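Local coordinates for protein tautomerase (Bordetella trematum, PDB 6VVR) that belongs to the tautomerase superfamily, with the MIF-like beta-alpha-beta fold, and assembles as a trimer of identical chains, at residues 4-9 and 43-48; 62-67 and 101-106. All coordinates share one frame; numbering follows the deposited sequence.

Contact 1: residues 4-9 and 43-48; sequences NVHIMQ and QEYAAA
His-6 and Tyr-45 meet rim to rim on one side of the sheet: ND1 of His-6 is hydrogen-bonded to OH of Tyr-45 at 2.7 Å, the two planes being turned 46° apart, so neither ring lies over the other. Both rings have CG anti to the carbonyl carbon and run alongside each other, which brings CE1 of Tyr-45 to 3.5 Å from CB of His-6. At the ring's other nitrogen, NE2 gives an almost straight bond to OD1 of Asn-4 at 2.9 Å, in the ring plane and on a lone pair. The same OD1 also accepts from ND2 of Asn-64 on strand 61-68, which helps set its position.

Behind the rings, strands 2-8 and 39-45 pair as the two parallel strands of a beta-alpha-beta crossover through helix 13-31. Ile-7 takes the amide H-bond from Tyr-45 N to its O at 2.8 Å and gives its own N to Gln-43 O at 3.0 Å. At the strand end, Gln-9 N reaches Tyr-45 O at 2.8 Å from above the carbonyl plane. On the Ile-7 side of the sheet, a water links Met-8 O to OE2 of Glu-44, a carboxylate that also forms a salt bridge with Lys-16 of helix 13-31.

With NE2 donating to Asn-4 and ND1 bonded to Tyr-45, both imidazole nitrogens are satisfied within the two segments, and the ring is fixed in orientation.

Contact 2: residues 62-67 and 101-106; sequences LVNVDL and VLRDIP
Arg-103 has CG anti to the carbonyl carbon (chi1 -49°) and an extended chain as far as NE, which carries its guanidinium back along the sheet over its neighbour strand; Asp-66, with the same first torsion (chi1 -66°), lies alongside it. The salt bridge that results joins NH2 of Arg-103 to OD1 of Asp-66 at 3.0 Å. OD1 lies in the guanidinium plane, yet the donor stands above the carboxylate plane, so the two flat groups meet at a tilt. OD1 also rests 3.2 Å from CB of Arg-103. Farther along, NH1 of Arg-103 passes 3.4 Å from CG of Asn-64, crossing the amide obliquely in a packing contact; ND2 of Asn-64 is hydrogen-bonded to OD1 of Asn-4.

The face that carries Val-65, Leu-102 and Leu-67 is mainly apolar; Asp-104 also lies on it, salt-bridged to Lys-76 of helix 73-91. CD2 of Leu-102 packs against CB of Val-65 at 3.6 Å, and Leu-67, its CG set between the backbone N and C (chi1 81°), sends CD2 to 4.1 Å from CB of Leu-102. Five backbone hydrogen bonds hold the parallel strands in register, among them Arg-103 N to Val-65 O at 2.7 Å.

NH1 of Arg-103 salt-bridges Asp-66 of the second subunit, and Asp-66 receives Arg-103 of the third, so the charged pairs recur between chains, probably offsetting the close approach of like guanidinium groups. Helix 73-91, which connects the two strands in a beta-alpha-beta unit, packs on Val-65 and Leu-102, while strand 2-8 flanks strand 61-68 on its other edge.

Contact 1 closes before contact 2 opens along the chain, and their centres lie 18 Å apart in one four-stranded mixed sheet. Each joins the two parallel strands of a beta-alpha-beta unit, the first spanned by helix 13-31 and the second by helix 73-91. Strands 2-8 and 61-68 run antiparallel side by side at the middle, where His-6 N approaches Leu-62 O at 2.8 Å and Asn-4 N approaches Asn-64 O at 2.9 Å, both probable hydrogen bonds. This doubled unit is the MIF-like arrangement. Since both contacts also touch the second subunit, the sheet takes part in building the trimer from either half.

Contact 1: residues 4-9 and 43-48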
loop_
_atom_site.group_PDB
_atom_site.type_symbol
_atom_site.label_atom_id
_atom_site.label_comp_id
_atom_site.label_asym_id
_atom_site.label_seq_id
_atom_site.Cartn_x
_atom_site.Cartn_y
_atom_site.Cartn_z
ATOM N N ASN A 4 -6.133 3.855 -2.776
ATOM C CA ASN A 4 -6.332 2.459 -3.125
ATOM C C ASN A 4 -7.293 1.866 -2.113
ATOM O O ASN A 4 -7.110 2.026 -0.898
ATOM C CB ASN A 4 -5.014 1.678 -3.220
ATOM C CG ASN A 4 -4.125 1.856 -2.027
ATOM O OD1 ASN A 4 -4.088 1.000 -1.138
ATOM N ND2 ASN A 4 -3.363 2.940 -2.015
ATOM N N VAL A 5 -8.337 1.223 -2.631
ATOM C CA VAL A 5 -9.529 0.870 -1.876
ATOM C C VAL A 5 -9.686 -0.640 -1.895
ATOM O O VAL A 5 -9.494 -1.284 -2.932
ATOM C CB VAL A 5 -10.777 1.547 -2.471
ATOM C CG1 VAL A 5 -11.990 1.299 -1.579
ATOM C CG2 VAL A 5 -10.506 3.020 -2.650
ATOM N N HIS A 6 -10.069 -1.196 -0.753
ATOM C CA HIS A 6 -10.043 -2.633 -0.529
ATOM C C HIS A 6 -11.378 -3.021 0.080
ATOM O O HIS A 6 -11.714 -2.540 1.162
ATOM C CB HIS A 6 -8.873 -2.993 0.395
ATOM C CG HIS A 6 -7.562 -2.452 -0.086
ATOM N ND1 HIS A 6 -6.676 -3.205 -0.826
ATOM C CD2 HIS A 6 -7.005 -1.221 0.030
ATOM C CE1 HIS A 6 -5.619 -2.469 -1.128
ATOM N NE2 HIS A 6 -5.796 -1.260 -0.622
ATOM N N ILE A 7 -12.160 -3.832 -0.636
ATOM C CA ILE A 7 -13.524 -4.149 -0.229
ATOM C C ILE A 7 -13.739 -5.649 -0.351
ATOM O O ILE A 7 -12.969 -6.365 -0.989
ATOM C CB ILE A 7 -14.589 -3.386 -1.048
ATOM C CG1 ILE A 7 -14.536 -3.785 -2.515
ATOM C CG2 ILE A 7 -14.404 -1.883 -0.901
ATOM C CD1 ILE A 7 -15.687 -3.209 -3.335
ATOM N N MET A 8 -14.805 -6.119 0.286
ATOM C CA MET A 8 -15.166 -7.521 0.195
ATOM C C MET A 8 -15.779 -7.807 -1.170
ATOM O O MET A 8 -16.454 -6.956 -1.760
ATOM C CB MET A 8 -16.162 -7.895 1.297
ATOM C CG MET A 8 -15.694 -7.573 2.709
ATOM S SD MET A 8 -14.051 -8.235 3.011
ATOM C CE MET A 8 -14.338 -9.995 2.892
ATOM N N GLN A 9 -15.525 -9.013 -1.673
ATOM C CA GLN A 9 -16.264 -9.515 -2.824
ATOM C C GLN A 9 -17.760 -9.480 -2.539
ATOM O O GLN A 9 -18.201 -9.624 -1.398
ATOM C CB GLN A 9 -15.852 -10.955 -3.146
ATOM C CG GLN A 9 -14.517 -11.119 -3.840
ATOM C CD GLN A 9 -14.208 -12.578 -4.133
ATOM O OE1 GLN A 9 -15.026 -13.460 -3.868
ATOM N NE2 GLN A 9 -13.022 -12.839 -4.670
ATOM N N GLN A 43 -9.780 -2.944 -5.242
ATOM C CA GLN A 43 -9.539 -4.382 -5.201
ATOM C C GLN A 43 -10.551 -5.061 -4.293
ATOM O O GLN A 43 -10.911 -4.513 -3.244
ATOM C CB GLN A 43 -8.138 -4.709 -4.698
ATOM C CG GLN A 43 -7.227 -5.190 -5.797
ATOM C CD GLN A 43 -5.781 -4.925 -5.483
ATOM O OE1 GLN A 43 -5.433 -4.567 -4.352
ATOM N NE2 GLN A 43 -4.927 -5.075 -6.485
ATOM N N GLU A 44 -10.968 -6.272 -4.682
ATOM C CA GLU A 44 -11.942 -7.068 -3.941
ATOM C C GLU A 44 -11.268 -8.261 -3.269
ATOM O O GLU A 44 -10.358 -8.871 -3.829
ATOM C CB GLU A 44 -13.044 -7.628 -4.845
ATOM C CG GLU A 44 -13.843 -6.683 -5.670
ATOM C CD GLU A 44 -15.004 -7.431 -6.309
ATOM O OE1 GLU A 44 -14.791 -8.562 -6.802
ATOM O OE2 GLU A 44 -16.135 -6.928 -6.266
ATOM N N TYR A 45 -11.773 -8.636 -2.094
ATOM C CA TYR A 45 -11.213 -9.740 -1.318
ATOM C C TYR A 45 -12.283 -10.767 -0.984
ATOM O O TYR A 45 -13.380 -10.410 -0.544
ATOM C CB TYR A 45 -10.585 -9.250 -0.011
ATOM C CG TYR A 45 -9.418 -8.335 -0.256
ATOM C CD1 TYR A 45 -9.620 -7.034 -0.707
ATOM C CD2 TYR A 45 -8.115 -8.780 -0.088
ATOM C CE1 TYR A 45 -8.559 -6.206 -0.964
ATOM C CE2 TYR A 45 -7.038 -7.947 -0.339
ATOM C CZ TYR A 45 -7.273 -6.661 -0.777
ATOM O OH TYR A 45 -6.217 -5.817 -1.033
ATOM N N ALA A 46 -11.942 -12.040 -1.155
ATOM C CA ALA A 46 -12.790 -13.111 -0.655
ATOM C C ALA A 46 -12.763 -13.111 0.869
ATOM O O ALA A 46 -11.774 -12.718 1.488
ATOM C CB ALA A 46 -12.317 -14.459 -1.190
ATOM N N ALA A 47 -13.866 -13.565 1.474
ATOM C CA ALA A 47 -13.959 -13.564 2.930
ATOM C C ALA A 47 -12.829 -14.376 3.561
ATOM O O ALA A 47 -12.300 -14.008 4.618
ATOM C CB ALA A 47 -15.325 -14.102 3.360
ATOM N N ALA A 48 -12.429 -15.475 2.914
ATOM C CA ALA A 48 -11.374 -16.314 3.464
ATOM C C ALA A 48 -10.033 -15.598 3.522
ATOM O O ALA A 48 -9.132 -16.064 4.226
ATOM C CB ALA A 48 -11.217 -17.592 2.642
HETATM O O HOH W 1 -17.383 -6.324 -4.153
#

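Contact 2: residues 62-67 and 101-106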
loop_
_atom_site.group_PDB
_atom_site.type_symbol
_atom_site.label_atom_id
_atom_site.label_comp_id
_atom_site.label_asym_id
_atom_site.label_seq_id
_atom_site.Cartn_x
_atom_site.Cartn_y
_atom_site.Cartn_z
ATOM N N LEU A 62 -11.392 -0.803 3.440
ATOM C CA LEU A 62 -10.190 -0.048 3.763
ATOM C C LEU A 62 -9.902 0.938 2.644
ATOM O O LEU A 62 -9.851 0.544 1.476
ATOM C CB LEU A 62 -8.996 -0.986 3.959
ATOM C CG LEU A 62 -7.658 -0.281 4.182
ATOM C CD1 LEU A 62 -7.648 0.459 5.535
ATOM C CD2 LEU A 62 -6.513 -1.283 4.084
ATOM N N VAL A 63 -9.725 2.212 2.997
ATOM C CA VAL A 63 -9.310 3.246 2.050
ATOM C C VAL A 63 -7.938 3.743 2.486
ATOM O O VAL A 63 -7.803 4.345 3.556
ATOM C CB VAL A 63 -10.323 4.405 1.973
ATOM C CG1 VAL A 63 -9.887 5.431 0.924
ATOM C CG2 VAL A 63 -11.740 3.892 1.658
ATOM N N ASN A 64 -6.923 3.490 1.665
ATOM C CA ASN A 64 -5.589 4.033 1.870
ATOM C C ASN A 64 -5.400 5.260 0.990
ATOM O O ASN A 64 -5.641 5.197 -0.223
ATOM C CB ASN A 64 -4.522 2.993 1.530
ATOM C CG ASN A 64 -4.544 1.809 2.471
ATOM O OD1 ASN A 64 -4.868 1.943 3.650
ATOM N ND2 ASN A 64 -4.196 0.636 1.949
ATOM N N VAL A 65 -4.946 6.361 1.592
ATOM C CA VAL A 65 -4.788 7.642 0.906
ATOM C C VAL A 65 -3.336 8.077 1.026
ATOM O O VAL A 65 -2.849 8.331 2.136
ATOM C CB VAL A 65 -5.701 8.729 1.490
ATOM C CG1 VAL A 65 -5.571 10.016 0.667
ATOM C CG2 VAL A 65 -7.145 8.249 1.584
ATOM N N ASP A 66 -2.644 8.159 -0.109
ATOM C CA ASP A 66 -1.346 8.812 -0.170
ATOM C C ASP A 66 -1.588 10.225 -0.674
ATOM O O ASP A 66 -2.104 10.410 -1.784
ATOM C CB ASP A 66 -0.381 8.058 -1.086
ATOM C CG ASP A 66 -0.016 6.693 -0.544
ATOM O OD1 ASP A 66 0.242 6.570 0.669
ATOM O OD2 ASP A 66 0.001 5.733 -1.324
ATOM N N LEU A 67 -1.277 11.216 0.151
ATOM C CA LEU A 67 -1.561 12.596 -0.209
ATOM C C LEU A 67 -0.408 13.505 0.193
ATOM O O LEU A 67 0.361 13.214 1.110
ATOM C CB LEU A 67 -2.870 13.095 0.419
ATOM C CG LEU A 67 -2.852 13.571 1.872
ATOM C CD1 LEU A 67 -4.159 14.267 2.215
ATOM C CD2 LEU A 67 -2.597 12.394 2.805
ATOM N N VAL A 101 -6.867 5.277 6.142
ATOM C CA VAL A 101 -5.492 5.568 6.533
ATOM C C VAL A 101 -4.953 6.648 5.605
ATOM O O VAL A 101 -5.023 6.505 4.380
ATOM C CB VAL A 101 -4.597 4.320 6.451
ATOM C CG1 VAL A 101 -3.163 4.670 6.859
ATOM C CG2 VAL A 101 -5.178 3.201 7.295
ATOM N N LEU A 102 -4.426 7.722 6.185
ATOM C CA LEU A 102 -3.792 8.788 5.422
ATOM C C LEU A 102 -2.287 8.666 5.590
ATOM O O LEU A 102 -1.792 8.527 6.716
ATOM C CB LEU A 102 -4.250 10.173 5.887
ATOM C CG LEU A 102 -5.752 10.439 6.027
ATOM C CD1 LEU A 102 -5.983 11.888 6.444
ATOM C CD2 LEU A 102 -6.516 10.117 4.731
ATOM N N ARG A 103 -1.566 8.706 4.478
ATOM C CA ARG A 103 -0.108 8.736 4.501
ATOM C C ARG A 103 0.329 10.089 3.958
ATOM O O ARG A 103 0.165 10.364 2.765
ATOM C CB ARG A 103 0.478 7.582 3.691
ATOM C CG ARG A 103 -0.154 6.238 4.036
ATOM C CD ARG A 103 0.789 5.087 3.746
ATOM N NE ARG A 103 0.091 3.808 3.833
ATOM C CZ ARG A 103 -0.614 3.273 2.840
ATOM N NH1 ARG A 103 -1.198 2.095 3.014
ATOM N NH2 ARG A 103 -0.711 3.901 1.668
ATOM N N ASP A 104 0.842 10.942 4.846
ATOM C CA ASP A 104 1.356 12.253 4.458
ATOM C C ASP A 104 2.645 12.061 3.671
ATOM O O ASP A 104 3.624 11.532 4.206
ATOM C CB ASP A 104 1.617 13.112 5.694
ATOM C CG ASP A 104 0.516 14.135 5.958
ATOM O OD1 ASP A 104 -0.442 14.233 5.169
ATOM O OD2 ASP A 104 0.631 14.861 6.972
ATOM N N ILE A 105 2.649 12.496 2.419
ATOM C CA ILE A 105 3.794 12.359 1.520
ATOM C C ILE A 105 4.384 13.751 1.303
ATOM O O ILE A 105 3.715 14.614 0.715
ATOM C CB ILE A 105 3.385 11.716 0.190
ATOM C CG1 ILE A 105 2.641 10.381 0.412
ATOM C CG2 ILE A 105 4.606 11.523 -0.719
ATOM C CD1 ILE A 105 3.460 9.303 1.150
ATOM N N PRO A 106 5.620 14.019 1.732
ATOM C CA PRO A 106 6.239 15.320 1.433
ATOM C C PRO A 106 6.273 15.593 -0.064
ATOM O O PRO A 106 6.352 14.672 -0.878
ATOM C CB PRO A 106 7.654 15.178 2.007
ATOM C CG PRO A 106 7.490 14.199 3.135
ATOM C CD PRO A 106 6.454 13.208 2.644
#